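Long-range contacts in fusolin (Unidentified entomopoxvirus, PDB 4YN2), which forms the crystalline spindles of entomopoxviruses that enhance virulence and, as a member of the lytic polysaccharide monooxygenase family, probably acts on chitin: residues E133-E143 with L178-A189; N66-P74 with V86-A94. All blocks are in the same frame, centred on the assembly; numbering follows the deposited sequence.

How the contacts relate
Both contacts belong to the lytic polysaccharide monooxygenase domain, but they hold different elements of it. Contact 1 is partly buried and joins strand 129-138 of the four-stranded antiparallel sheet to the loop that follows edge strand 178-180; a disulfide and a buried carboxylate do the work, with small apolar patches nearer the surface. Contact 2 is largely buried and sets strand 69-71 of the mixed sheet against the end of helix 79-86 and the loop that follows it, through small aliphatic side chains and bridging waters, with no direct hydrogen bond between its segments. T139 OG1 and N66 ND2, 3.1 Å apart, probably link the two by a hydrogen bond near the zinc ion.

Contact 1 (E133-E143 with L178-A189); sequences ELEFCPTAVHE and LDPRLPYSICDA. With ZN (zinc ion), chain C; EDO (1,2-ethanediol), chain D.
The buried carboxylate of E135 is gripped from several sides: S185 OG donates to its OE2 at 2.6 Å on the syn side, while OE1 takes a bond from a water that also accepts from the backbone N of I186, and OE1 is hydrogen-bonded to S5 OG on strand 2-6. Strand 129-138 is an inner strand of the antiparallel sheet in this lytic polysaccharide monooxygenase fold, and a loop leads from edge strand 178-180 to its neighbour 191-200. E135 suits the place because its extended chain, with CG trans to the backbone N (chi1 -176°), reaches from the strand into that loop. S185 OG also accepts from C187 N at 3.2 Å, an ST turn that holds the hydroxyl for E135. Two residues along each segment, the C137-C187 disulfide (SG to SG 2.0 Å, chi3 76°) makes the link covalent. Beside it A189 is packed tightly, its CB 3.1 Å from P138 O, so a small methyl suits. R181 folds back over its own loop and donates from NH1 to C187 O, nearly in the guanidinium plane. Beyond the strand, H142 binds the zinc ion through NE2, alongside the terminal amino N of H1, consistent with the histidine brace of this family; E143 OE1 is hydrogen-bonded to Y193 OH. Just before H142, V141 meets L178 at about a right angle, CG2 lying 4.0 Å from L178 CD2.

Contact 2 (N66-P74 with V86-A94); sequences NEYAALAGP and VVPNYLCAA
This is a mainly apolar, buried contact in the lytic polysaccharide monooxygenase fold, where strand 69-71, paired with strand 220-231 of the mixed sheet, lies against the end of helix 79-86 and the loop that follows it. Small residues suit such close quarters. A70 points its methyl into the loop, where CB meets V86 CG1 at 3.6 Å and V87 CG2 at 3.7 Å. V86, the last residue of the helix, uses both branches: CG1, trans to the backbone N (chi1 -172°), reaches A70 and L71 O, while CG2, beside that N, rests on A72 at 3.9 Å from its CB. At the other end A94 presses its methyl on the backbone of Y68, CB to C 3.4 Å, where Y68 is the centre of an inverse gamma turn. The Y68 ring brings its edge to the short 3-10 segment 91-93, while its hydroxyl is hydrogen-bonded to E61 O. C92 is tied by a disulfide to C225 of strand 220-231, so the loop and strand 69-71 are both joined to that strand. Three backbone carbonyls share two waters: A69 O accepts from both, and these also donate to A93 O and to A94 O respectively, so the carbonyls are bridged without a direct bond. C92 O lies near the plane of the Y68 ring, 3.2 Å from CD2.

Contact 1 (E133-E143 with L178-A189)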
ATOM      1  N   GLU A 133      -6.146 -14.359  -0.156  1.00  9.06           N
ATOM      2  CA  GLU A 133      -5.632 -14.869   1.100  1.00  8.16           C
ATOM      3  C   GLU A 133      -4.491 -13.993   1.573  1.00 12.03           C
ATOM      4  O   GLU A 133      -3.371 -14.080   1.059  1.00 10.61           O
ATOM      5  CB  GLU A 133      -5.191 -16.306   0.999  1.00  8.53           C
ATOM      6  CG  GLU A 133      -4.995 -16.896   2.385  1.00 13.10           C
ATOM      7  CD  GLU A 133      -4.470 -18.309   2.343  1.00 30.42           C
ATOM      8  OE1 GLU A 133      -3.562 -18.579   1.526  1.00 23.24           O
ATOM      9  OE2 GLU A 133      -4.962 -19.152   3.125  1.00 24.12           O
ATOM     10  N   LEU A 134      -4.786 -13.136   2.534  1.00  9.45           N
ATOM     11  CA  LEU A 134      -3.791 -12.253   3.123  1.00  9.35           C
ATOM     12  C   LEU A 134      -2.837 -13.062   3.985  1.00 12.79           C
ATOM     13  O   LEU A 134      -3.253 -14.057   4.579  1.00 10.88           O
ATOM     14  CB  LEU A 134      -4.460 -11.147   3.971  1.00  9.84           C
ATOM     15  CG  LEU A 134      -4.812  -9.858   3.213  1.00 15.09           C
ATOM     16  CD1 LEU A 134      -5.654 -10.139   2.018  1.00 14.13           C
ATOM     17  CD2 LEU A 134      -5.504  -8.870   4.126  1.00 18.64           C
ATOM     18  N   GLU A 135      -1.559 -12.676   4.017  1.00  7.61           N
ATOM     19  CA  GLU A 135      -0.566 -13.323   4.883  1.00  7.08           C
ATOM     20  C   GLU A 135       0.064 -12.270   5.779  1.00 11.15           C
ATOM     21  O   GLU A 135       0.717 -11.359   5.270  1.00 11.73           O
ATOM     22  CB  GLU A 135       0.503 -14.037   4.038  1.00  8.56           C
ATOM     23  CG  GLU A 135       1.538 -14.823   4.833  1.00 14.06           C
ATOM     24  CD  GLU A 135       2.782 -15.190   4.045  1.00 24.82           C
ATOM     25  OE1 GLU A 135       3.367 -14.289   3.403  1.00 19.65           O
ATOM     26  OE2 GLU A 135       3.194 -16.371   4.094  1.00 18.72           O
ATOM     27  N   PHE A 136      -0.159 -12.364   7.102  1.00  7.16           N
ATOM     28  CA  PHE A 136       0.494 -11.495   8.074  1.00  6.75           C
ATOM     29  C   PHE A 136       1.650 -12.306   8.637  1.00 11.93           C
ATOM     30  O   PHE A 136       1.474 -13.483   8.996  1.00 11.11           O
ATOM     31  CB  PHE A 136      -0.457 -10.980   9.161  1.00  7.70           C
ATOM     32  CG  PHE A 136       0.161  -9.922  10.040  1.00  8.81           C
ATOM     33  CD1 PHE A 136       0.964 -10.272  11.118  1.00 11.80           C
ATOM     34  CD2 PHE A 136      -0.051  -8.571   9.788  1.00 10.33           C
ATOM     35  CE1 PHE A 136       1.545  -9.290  11.925  1.00 12.58           C
ATOM     36  CE2 PHE A 136       0.540  -7.591  10.590  1.00 12.99           C
ATOM     37  CZ  PHE A 136       1.322  -7.957  11.661  1.00 10.90           C
ATOM     38  N   CYS A 137       2.834 -11.699   8.637  1.00  8.87           N
ATOM     39  CA  CYS A 137       4.086 -12.309   9.052  1.00  9.15           C
ATOM     40  C   CYS A 137       4.384 -11.923  10.483  1.00 10.77           C
ATOM     41  O   CYS A 137       4.860 -10.812  10.710  1.00 10.03           O
ATOM     42  CB  CYS A 137       5.206 -11.878   8.109  1.00 10.58           C
ATOM     43  SG  CYS A 137       6.769 -12.749   8.365  1.00 15.94           S
ATOM     44  N   PRO A 138       4.080 -12.789  11.471  1.00  6.17           N
ATOM     45  CA  PRO A 138       4.319 -12.416  12.858  1.00  6.68           C
ATOM     46  C   PRO A 138       5.743 -12.726  13.286  1.00 12.86           C
ATOM     47  O   PRO A 138       6.232 -13.804  13.018  1.00 13.82           O
ATOM     48  CB  PRO A 138       3.316 -13.288  13.616  1.00  7.88           C
ATOM     49  CG  PRO A 138       3.250 -14.542  12.825  1.00 12.39           C
ATOM     50  CD  PRO A 138       3.522 -14.157  11.385  1.00  7.93           C
ATOM     51  N   THR A 139       6.387 -11.813  13.980  1.00 10.19           N
ATOM     52  CA  THR A 139       7.728 -12.066  14.484  1.00 11.06           C
ATOM     53  C   THR A 139       7.572 -12.633  15.938  1.00 16.20           C
ATOM     54  O   THR A 139       8.501 -13.249  16.453  1.00 15.49           O
ATOM     55  CB  THR A 139       8.580 -10.825  14.285  1.00 24.28           C
ATOM     56  OG1 THR A 139       8.017  -9.734  14.987  1.00 26.42           O
ATOM     57  CG2 THR A 139       8.680 -10.455  12.792  1.00 24.03           C
ATOM     58  N   ALA A 140       6.370 -12.503  16.535  1.00 13.14           N
ATOM     59  CA  ALA A 140       5.998 -13.079  17.833  1.00 12.90           C
ATOM     60  C   ALA A 140       4.530 -13.526  17.782  1.00 16.75           C
ATOM     61  O   ALA A 140       3.721 -12.880  17.118  1.00 15.48           O
ATOM     62  CB  ALA A 140       6.199 -12.064  18.940  1.00 13.73           C
ATOM     63  N   VAL A 141       4.193 -14.626  18.453  1.00 13.05           N
ATOM     64  CA  VAL A 141       2.821 -15.133  18.495  1.00 12.81           C
ATOM     65  C   VAL A 141       2.098 -14.415  19.627  1.00 15.41           C
ATOM     66  O   VAL A 141       2.401 -14.679  20.789  1.00 13.71           O
ATOM     67  CB  VAL A 141       2.810 -16.672  18.683  1.00 17.08           C
ATOM     68  CG1 VAL A 141       1.394 -17.212  18.878  1.00 16.64           C
ATOM     69  CG2 VAL A 141       3.503 -17.359  17.509  1.00 17.06           C
ATOM     70  N   HIS A 142       1.163 -13.508  19.295  1.00 13.11           N
ATOM     71  CA  HIS A 142       0.364 -12.772  20.283  1.00 13.23           C
ATOM     72  C   HIS A 142      -1.081 -13.184  20.195  1.00 15.81           C
ATOM     73  O   HIS A 142      -1.756 -12.874  19.219  1.00 14.83           O
ATOM     74  CB  HIS A 142       0.446 -11.249  20.082  1.00 14.92           C
ATOM     75  CG  HIS A 142       1.816 -10.673  20.113  1.00 18.88           C
ATOM     76  ND1 HIS A 142       2.771 -11.106  21.011  1.00 21.04           N
ATOM     77  CD2 HIS A 142       2.321  -9.641  19.400  1.00 20.79           C
ATOM     78  CE1 HIS A 142       3.845 -10.376  20.763  1.00 20.53           C
ATOM     79  NE2 HIS A 142       3.605  -9.460  19.823  1.00 20.62           N
ATOM     80  N   GLU A 143      -1.554 -13.918  21.192  1.00 12.61           N
ATOM     81  CA  GLU A 143      -2.939 -14.335  21.288  1.00 12.57           C
ATOM     82  C   GLU A 143      -3.360 -14.179  22.742  1.00 15.84           C
ATOM     83  O   GLU A 143      -2.531 -14.402  23.620  1.00 15.60           O
ATOM     84  CB  GLU A 143      -3.125 -15.770  20.792  1.00 14.28           C
ATOM     85  CG  GLU A 143      -2.849 -15.917  19.303  1.00 23.51           C
ATOM     86  CD  GLU A 143      -3.100 -17.291  18.715  1.00 43.37           C
ATOM     87  OE1 GLU A 143      -2.483 -17.602  17.670  1.00 28.51           O
ATOM     88  OE2 GLU A 143      -3.867 -18.073  19.321  1.00 35.46           O
ATOM     89  N   LEU A 178      -3.352 -19.454  13.035  1.00 12.08           N
ATOM     90  CA  LEU A 178      -1.904 -19.488  12.890  1.00 11.58           C
ATOM     91  C   LEU A 178      -1.612 -20.758  12.098  1.00 17.11           C
ATOM     92  O   LEU A 178      -1.921 -21.843  12.578  1.00 16.13           O
ATOM     93  CB  LEU A 178      -1.241 -19.487  14.272  1.00 11.15           C
ATOM     94  CG  LEU A 178       0.266 -19.503  14.314  1.00 14.62           C
ATOM     95  CD1 LEU A 178       0.851 -18.203  13.761  1.00 13.88           C
ATOM     96  CD2 LEU A 178       0.747 -19.742  15.741  1.00 17.33           C
ATOM     97  N   ASP A 179      -1.134 -20.626  10.857  1.00 14.20           N
ATOM     98  CA  ASP A 179      -0.954 -21.761   9.949  1.00 13.40           C
ATOM     99  C   ASP A 179       0.449 -21.868   9.376  1.00 17.67           C
ATOM    100  O   ASP A 179       1.186 -20.880   9.362  1.00 16.16           O
ATOM    101  CB  ASP A 179      -1.917 -21.608   8.755  1.00 14.98           C
ATOM    102  CG  ASP A 179      -3.389 -21.872   9.009  1.00 28.99           C
ATOM    103  OD1 ASP A 179      -3.705 -22.838   9.754  1.00 32.16           O
ATOM    104  OD2 ASP A 179      -4.227 -21.240   8.325  1.00 30.76           O
ATOM    105  N   PRO A 180       0.803 -23.037   8.784  1.00 16.27           N
ATOM    106  CA  PRO A 180       2.096 -23.137   8.097  1.00 16.22           C
ATOM    107  C   PRO A 180       2.150 -22.218   6.879  1.00 17.78           C
ATOM    108  O   PRO A 180       1.120 -21.977   6.239  1.00 16.05           O
ATOM    109  CB  PRO A 180       2.153 -24.610   7.653  1.00 18.19           C
ATOM    110  CG  PRO A 180       1.130 -25.308   8.457  1.00 22.86           C
ATOM    111  CD  PRO A 180       0.057 -24.307   8.680  1.00 18.52           C
ATOM    112  N   ARG A 181       3.341 -21.745   6.534  1.00 14.55           N
ATOM    113  CA  ARG A 181       3.522 -20.920   5.339  1.00 15.42           C
ATOM    114  C   ARG A 181       3.292 -21.737   4.102  1.00 20.44           C
ATOM    115  O   ARG A 181       3.639 -22.917   4.079  1.00 21.05           O
ATOM    116  CB  ARG A 181       4.953 -20.356   5.240  1.00 17.56           C
ATOM    117  CG  ARG A 181       5.289 -19.250   6.212  1.00 28.13           C
ATOM    118  CD  ARG A 181       6.713 -18.768   6.009  1.00 37.90           C
ATOM    119  NE  ARG A 181       7.701 -19.780   6.391  1.00 45.47           N
ATOM    120  CZ  ARG A 181       9.020 -19.645   6.274  1.00 61.00           C
ATOM    121  NH1 ARG A 181       9.541 -18.521   5.794  1.00 45.18           N
ATOM    122  NH2 ARG A 181       9.832 -20.625   6.660  1.00 54.63           N
ATOM    123  N   LEU A 182       2.785 -21.114   3.055  1.00 16.39           N
ATOM    124  CA  LEU A 182       2.652 -21.782   1.771  1.00 16.16           C
ATOM    125  C   LEU A 182       3.988 -21.693   1.027  1.00 19.06           C
ATOM    126  O   LEU A 182       4.824 -20.855   1.386  1.00 16.40           O
ATOM    127  CB  LEU A 182       1.546 -21.130   0.944  1.00 16.55           C
ATOM    128  CG  LEU A 182       0.159 -21.129   1.557  1.00 21.76           C
ATOM    129  CD1 LEU A 182      -0.799 -20.409   0.654  1.00 22.18           C
ATOM    130  CD2 LEU A 182      -0.325 -22.548   1.812  1.00 25.12           C
ATOM    131  N   PRO A 183       4.215 -22.498  -0.034  1.00 16.81           N
ATOM    132  CA  PRO A 183       5.484 -22.376  -0.781  1.00 16.52           C
ATOM    133  C   PRO A 183       5.696 -20.983  -1.390  1.00 19.00           C
ATOM    134  O   PRO A 183       4.728 -20.330  -1.775  1.00 16.75           O
ATOM    135  CB  PRO A 183       5.338 -23.433  -1.890  1.00 18.62           C
ATOM    136  CG  PRO A 183       4.340 -24.411  -1.350  1.00 23.08           C
ATOM    137  CD  PRO A 183       3.360 -23.556  -0.606  1.00 18.78           C
ATOM    138  N   TYR A 184       6.960 -20.528  -1.444  1.00 16.00           N
ATOM    139  CA  TYR A 184       7.401 -19.250  -2.023  1.00 16.97           C
ATOM    140  C   TYR A 184       6.988 -18.026  -1.189  1.00 19.23           C
ATOM    141  O   TYR A 184       7.076 -16.902  -1.680  1.00 18.13           O
ATOM    142  CB  TYR A 184       6.931 -19.085  -3.476  1.00 19.71           C
ATOM    143  CG  TYR A 184       7.305 -20.271  -4.332  1.00 24.81           C
ATOM    144  CD1 TYR A 184       8.636 -20.596  -4.560  1.00 27.95           C
ATOM    145  CD2 TYR A 184       6.331 -21.126  -4.832  1.00 26.28           C
ATOM    146  CE1 TYR A 184       8.990 -21.715  -5.307  1.00 30.86           C
ATOM    147  CE2 TYR A 184       6.672 -22.261  -5.564  1.00 27.73           C
ATOM    148  CZ  TYR A 184       8.005 -22.545  -5.813  1.00 37.57           C
ATOM    149  OH  TYR A 184       8.377 -23.642  -6.558  1.00 39.80           O
ATOM    150  N   SER A 185       6.644 -18.225   0.089  1.00 16.05           N
ATOM    151  CA  SER A 185       6.313 -17.127   0.985  1.00 15.98           C
ATOM    152  C   SER A 185       7.540 -16.263   1.243  1.00 19.56           C
ATOM    153  O   SER A 185       8.618 -16.800   1.484  1.00 19.42           O
ATOM    154  CB  SER A 185       5.783 -17.671   2.308  1.00 18.40           C
ATOM    155  OG  SER A 185       5.593 -16.623   3.241  1.00 23.44           O
ATOM    156  N   ILE A 186       7.380 -14.937   1.211  1.00 16.28           N
ATOM    157  CA  ILE A 186       8.484 -14.016   1.498  1.00 16.60           C
ATOM    158  C   ILE A 186       8.537 -13.694   3.009  1.00 20.06           C
ATOM    159  O   ILE A 186       9.382 -12.910   3.414  1.00 20.27           O
ATOM    160  CB  ILE A 186       8.430 -12.732   0.630  1.00 20.29           C
ATOM    161  CG1 ILE A 186       7.151 -11.894   0.877  1.00 21.13           C
ATOM    162  CG2 ILE A 186       8.585 -13.092  -0.855  1.00 21.43           C
ATOM    163  CD1 ILE A 186       7.364 -10.423   0.623  1.00 26.42           C
ATOM    164  N   CYS A 187       7.619 -14.257   3.833  1.00 16.26           N
ATOM    165  CA  CYS A 187       7.626 -14.069   5.288  1.00 14.78           C
ATOM    166  C   CYS A 187       8.814 -14.834   5.847  1.00 21.80           C
ATOM    167  O   CYS A 187       9.010 -15.983   5.464  1.00 21.61           O
ATOM    168  CB  CYS A 187       6.310 -14.547   5.906  1.00 13.61           C
ATOM    169  SG  CYS A 187       6.314 -14.628   7.717  1.00 16.58           S
ATOM    170  N   ASP A 188       9.597 -14.218   6.742  1.00 21.16           N
ATOM    171  CA  ASP A 188      10.769 -14.880   7.333  1.00 22.77           C
ATOM    172  C   ASP A 188      10.412 -15.644   8.634  1.00 28.73           C
ATOM    173  O   ASP A 188      11.282 -16.318   9.180  1.00 29.44           O
ATOM    174  CB  ASP A 188      11.940 -13.892   7.567  1.00 25.42           C
ATOM    175  CG  ASP A 188      11.625 -12.593   8.292  1.00 41.44           C
ATOM    176  OD1 ASP A 188      10.552 -12.509   8.931  1.00 43.53           O
ATOM    177  OD2 ASP A 188      12.445 -11.653   8.203  1.00 48.11           O
ATOM    178  N   ALA A 189       9.140 -15.599   9.093  1.00 25.21           N
ATOM    179  CA  ALA A 189       8.706 -16.342  10.283  1.00 24.54           C
ATOM    180  C   ALA A 189       8.416 -17.789   9.915  1.00 27.06           C
ATOM    181  O   ALA A 189       8.357 -18.129   8.737  1.00 26.65           O
ATOM    182  CB  ALA A 189       7.471 -15.702  10.895  1.00 25.24           C
TER
HETATM  183 ZN    ZN C 404       4.722  -7.989  19.303  1.00 21.11          ZN
HETATM  184  C1  EDO D 405      -7.721 -19.410   5.571  1.00 22.19           C
HETATM  185  O1  EDO D 405      -7.413 -18.491   4.517  1.00 23.27           O
HETATM  186  C2  EDO D 405      -8.457 -18.695   6.734  1.00 22.34           C
HETATM  187  O2  EDO D 405      -9.327 -17.675   6.237  1.00 18.29           O
HETATM  188  O   HOH W   1       4.501 -14.017   1.064  1.00 20.44           O

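Contact 2 (N66-P74 with V86-A94)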
ATOM      1  N   ASN A  66       8.546  -4.210  11.677  1.00  6.65           N
ATOM      2  CA  ASN A  66       7.667  -5.107  12.434  1.00  6.34           C
ATOM      3  C   ASN A  66       7.051  -4.426  13.687  1.00  9.09           C
ATOM      4  O   ASN A  66       6.367  -5.100  14.449  1.00  8.15           O
ATOM      5  CB  ASN A  66       8.400  -6.386  12.847  1.00  4.74           C
ATOM      6  CG  ASN A  66       9.482  -6.199  13.887  1.00 18.84           C
ATOM      7  OD1 ASN A  66      10.062  -5.125  14.026  1.00 16.41           O
ATOM      8  ND2 ASN A  66       9.778  -7.239  14.642  1.00 11.38           N
ATOM      9  N   GLU A  67       7.295  -3.114  13.911  1.00  6.35           N
ATOM     10  CA  GLU A  67       6.763  -2.410  15.067  1.00  4.84           C
ATOM     11  C   GLU A  67       6.037  -1.107  14.657  1.00  9.15           C
ATOM     12  O   GLU A  67       6.197  -0.068  15.296  1.00  8.03           O
ATOM     13  CB  GLU A  67       7.868  -2.136  16.099  1.00  5.90           C
ATOM     14  CG  GLU A  67       7.318  -1.831  17.489  1.00 13.92           C
ATOM     15  CD  GLU A  67       8.374  -1.655  18.554  1.00 29.82           C
ATOM     16  OE1 GLU A  67       8.426  -2.493  19.483  1.00 24.60           O
ATOM     17  OE2 GLU A  67       9.179  -0.707  18.434  1.00 21.16           O
ATOM     18  N   TYR A  68       5.162  -1.190  13.647  1.00  5.79           N
ATOM     19  CA  TYR A  68       4.299  -0.064  13.261  1.00  5.58           C
ATOM     20  C   TYR A  68       3.113  -0.240  14.144  1.00  9.52           C
ATOM     21  O   TYR A  68       2.139  -0.880  13.772  1.00  8.85           O
ATOM     22  CB  TYR A  68       3.973  -0.061  11.765  1.00  6.02           C
ATOM     23  CG  TYR A  68       5.026   0.651  10.948  1.00  7.07           C
ATOM     24  CD1 TYR A  68       6.379   0.418  11.163  1.00  8.52           C
ATOM     25  CD2 TYR A  68       4.677   1.653  10.050  1.00  7.74           C
ATOM     26  CE1 TYR A  68       7.358   1.126  10.465  1.00  8.51           C
ATOM     27  CE2 TYR A  68       5.644   2.347   9.326  1.00  7.53           C
ATOM     28  CZ  TYR A  68       6.986   2.068   9.523  1.00 11.51           C
ATOM     29  OH  TYR A  68       7.937   2.764   8.810  1.00  9.99           O
ATOM     30  N   ALA A  69       3.289   0.177  15.399  1.00  7.24           N
ATOM     31  CA  ALA A  69       2.367  -0.114  16.474  1.00  6.79           C
ATOM     32  C   ALA A  69       1.944   1.094  17.236  1.00  9.48           C
ATOM     33  O   ALA A  69       2.582   2.132  17.183  1.00  8.11           O
ATOM     34  CB  ALA A  69       3.027  -1.084  17.433  1.00  7.51           C
ATOM     35  N   ALA A  70       0.855   0.933  17.967  1.00  8.25           N
ATOM     36  CA  ALA A  70       0.309   1.950  18.859  1.00  8.81           C
ATOM     37  C   ALA A  70      -0.353   1.263  20.048  1.00 14.28           C
ATOM     38  O   ALA A  70      -0.992   0.225  19.864  1.00 13.99           O
ATOM     39  CB  ALA A  70      -0.690   2.819  18.116  1.00  9.37           C
ATOM     40  N   LEU A  71      -0.181   1.818  21.255  1.00 12.11           N
ATOM     41  CA  LEU A  71      -0.771   1.275  22.485  1.00 12.82           C
ATOM     42  C   LEU A  71      -2.152   1.890  22.713  1.00 15.55           C
ATOM     43  O   LEU A  71      -2.255   3.108  22.845  1.00 14.41           O
ATOM     44  CB  LEU A  71       0.133   1.569  23.694  1.00 13.54           C
ATOM     45  CG  LEU A  71       1.557   1.055  23.617  1.00 19.60           C
ATOM     46  CD1 LEU A  71       2.324   1.409  24.887  1.00 20.59           C
ATOM     47  CD2 LEU A  71       1.588  -0.442  23.383  1.00 22.94           C
ATOM     48  N   ALA A  72      -3.200   1.064  22.730  1.00 11.24           N
ATOM     49  CA  ALA A  72      -4.568   1.532  22.949  1.00 12.21           C
ATOM     50  C   ALA A  72      -5.040   1.373  24.398  1.00 17.78           C
ATOM     51  O   ALA A  72      -6.034   1.984  24.768  1.00 17.18           O
ATOM     52  CB  ALA A  72      -5.525   0.789  22.034  1.00 12.89           C
ATOM     53  N   GLY A  73      -4.370   0.556  25.198  1.00 16.01           N
ATOM     54  CA  GLY A  73      -4.804   0.340  26.568  1.00 15.93           C
ATOM     55  C   GLY A  73      -5.987  -0.603  26.628  1.00 19.27           C
ATOM     56  O   GLY A  73      -6.300  -1.268  25.636  1.00 17.81           O
ATOM     57  N   PRO A  74      -6.681  -0.677  27.782  1.00 17.33           N
ATOM     58  CA  PRO A  74      -7.771  -1.662  27.924  1.00 16.88           C
ATOM     59  C   PRO A  74      -8.998  -1.454  27.032  1.00 19.43           C
ATOM     60  O   PRO A  74      -9.720  -2.416  26.781  1.00 18.24           O
ATOM     61  CB  PRO A  74      -8.186  -1.530  29.403  1.00 18.91           C
ATOM     62  CG  PRO A  74      -7.114  -0.807  30.067  1.00 23.36           C
ATOM     63  CD  PRO A  74      -6.421   0.029  29.053  1.00 19.28           C
ATOM     64  N   VAL A  86      -5.555   7.079  19.778  1.00 11.20           N
ATOM     65  CA  VAL A  86      -4.495   6.104  19.534  1.00 10.40           C
ATOM     66  C   VAL A  86      -3.845   6.287  18.166  1.00 11.23           C
ATOM     67  O   VAL A  86      -2.623   6.389  18.096  1.00  8.80           O
ATOM     68  CB  VAL A  86      -5.011   4.666  19.702  1.00 14.08           C
ATOM     69  CG1 VAL A  86      -3.865   3.664  19.632  1.00 13.59           C
ATOM     70  CG2 VAL A  86      -5.766   4.522  21.024  1.00 14.01           C
ATOM     71  N   VAL A  87      -4.627   6.232  17.084  1.00  7.26           N
ATOM     72  CA  VAL A  87      -4.089   6.455  15.737  1.00  7.04           C
ATOM     73  C   VAL A  87      -4.963   7.528  15.075  1.00 11.83           C
ATOM     74  O   VAL A  87      -5.733   7.229  14.165  1.00 11.72           O
ATOM     75  CB  VAL A  87      -3.958   5.163  14.890  1.00 10.44           C
ATOM     76  CG1 VAL A  87      -3.200   5.442  13.587  1.00  9.80           C
ATOM     77  CG2 VAL A  87      -3.251   4.065  15.678  1.00 10.79           C
ATOM     78  N   PRO A  88      -4.915   8.775  15.576  1.00  9.90           N
ATOM     79  CA  PRO A  88      -5.764   9.822  14.993  1.00 10.50           C
ATOM     80  C   PRO A  88      -5.300  10.300  13.628  1.00 15.76           C
ATOM     81  O   PRO A  88      -6.118  10.756  12.833  1.00 16.62           O
ATOM     82  CB  PRO A  88      -5.679  10.955  16.016  1.00 12.74           C
ATOM     83  CG  PRO A  88      -4.370  10.796  16.658  1.00 17.08           C
ATOM     84  CD  PRO A  88      -4.094   9.309  16.686  1.00 12.37           C
ATOM     85  N   ASN A  89      -3.992  10.246  13.385  1.00  9.83           N
ATOM     86  CA  ASN A  89      -3.370  10.698  12.156  1.00  9.41           C
ATOM     87  C   ASN A  89      -2.184   9.816  11.843  1.00 11.06           C
ATOM     88  O   ASN A  89      -1.832   8.965  12.663  1.00  8.66           O
ATOM     89  CB  ASN A  89      -2.885  12.136  12.349  1.00 13.54           C
ATOM     90  CG  ASN A  89      -3.931  13.107  12.817  1.00 40.65           C
ATOM     91  OD1 ASN A  89      -3.878  13.603  13.948  1.00 31.71           O
ATOM     92  ND2 ASN A  89      -4.857  13.456  11.934  1.00 34.81           N
ATOM     93  N   TYR A  90      -1.533  10.056  10.698  1.00  6.84           N
ATOM     94  CA  TYR A  90      -0.358   9.316  10.264  1.00  6.74           C
ATOM     95  C   TYR A  90      -0.644   7.825  10.318  1.00  9.67           C
ATOM     96  O   TYR A  90       0.099   7.067  10.936  1.00  8.24           O
ATOM     97  CB  TYR A  90       0.857   9.697  11.123  1.00  8.88           C
ATOM     98  CG  TYR A  90       1.187  11.167  11.036  1.00 12.31           C
ATOM     99  CD1 TYR A  90       1.742  11.706   9.889  1.00 15.04           C
ATOM    100  CD2 TYR A  90       0.947  12.021  12.107  1.00 14.19           C
ATOM    101  CE1 TYR A  90       2.076  13.055   9.810  1.00 17.76           C
ATOM    102  CE2 TYR A  90       1.247  13.383  12.027  1.00 15.09           C
ATOM    103  CZ  TYR A  90       1.821  13.894  10.876  1.00 24.79           C
ATOM    104  OH  TYR A  90       2.154  15.229  10.759  1.00 30.68           O
ATOM    105  N   LEU A  91      -1.748   7.411   9.691  1.00  6.69           N
ATOM    106  CA  LEU A  91      -2.225   6.028   9.791  1.00  6.75           C
ATOM    107  C   LEU A  91      -1.201   5.003   9.315  1.00  8.81           C
ATOM    108  O   LEU A  91      -1.022   4.000  10.004  1.00  7.31           O
ATOM    109  CB  LEU A  91      -3.554   5.824   9.058  1.00  6.68           C
ATOM    110  CG  LEU A  91      -4.796   6.084   9.910  1.00 10.35           C
ATOM    111  CD1 LEU A  91      -4.860   7.538  10.346  1.00  9.19           C
ATOM    112  CD2 LEU A  91      -6.046   5.678   9.183  1.00  9.96           C
ATOM    113  N   CYS A  92      -0.496   5.260   8.197  1.00  5.83           N
ATOM    114  CA  CYS A  92       0.498   4.307   7.700  1.00  6.92           C
ATOM    115  C   CYS A  92       1.754   4.230   8.578  1.00 10.55           C
ATOM    116  O   CYS A  92       2.572   3.348   8.343  1.00  9.79           O
ATOM    117  CB  CYS A  92       0.853   4.606   6.247  1.00  7.26           C
ATOM    118  SG  CYS A  92      -0.567   4.571   5.134  1.00 11.61           S
ATOM    119  N   ALA A  93       1.901   5.131   9.574  1.00  8.42           N
ATOM    120  CA  ALA A  93       2.977   5.153  10.564  1.00  7.37           C
ATOM    121  C   ALA A  93       2.487   4.592  11.887  1.00  9.25           C
ATOM    122  O   ALA A  93       3.240   4.615  12.859  1.00  7.86           O
ATOM    123  CB  ALA A  93       3.424   6.603  10.776  1.00  8.11           C
ATOM    124  N   ALA A  94       1.199   4.167  11.958  1.00  6.30           N
ATOM    125  CA  ALA A  94       0.500   3.790  13.186  1.00  6.70           C
ATOM    126  C   ALA A  94       0.537   4.977  14.192  1.00 10.73           C
ATOM    127  O   ALA A  94       0.639   4.769  15.396  1.00 10.20           O
ATOM    128  CB  ALA A  94       1.093   2.528  13.786  1.00  7.55           C
TER
HETATM  129  O   HOH W   2       4.458   3.049  15.147  1.00 10.65           O
HETATM  130  O   HOH W   3       2.456   4.813  17.523  1.00 18.26           O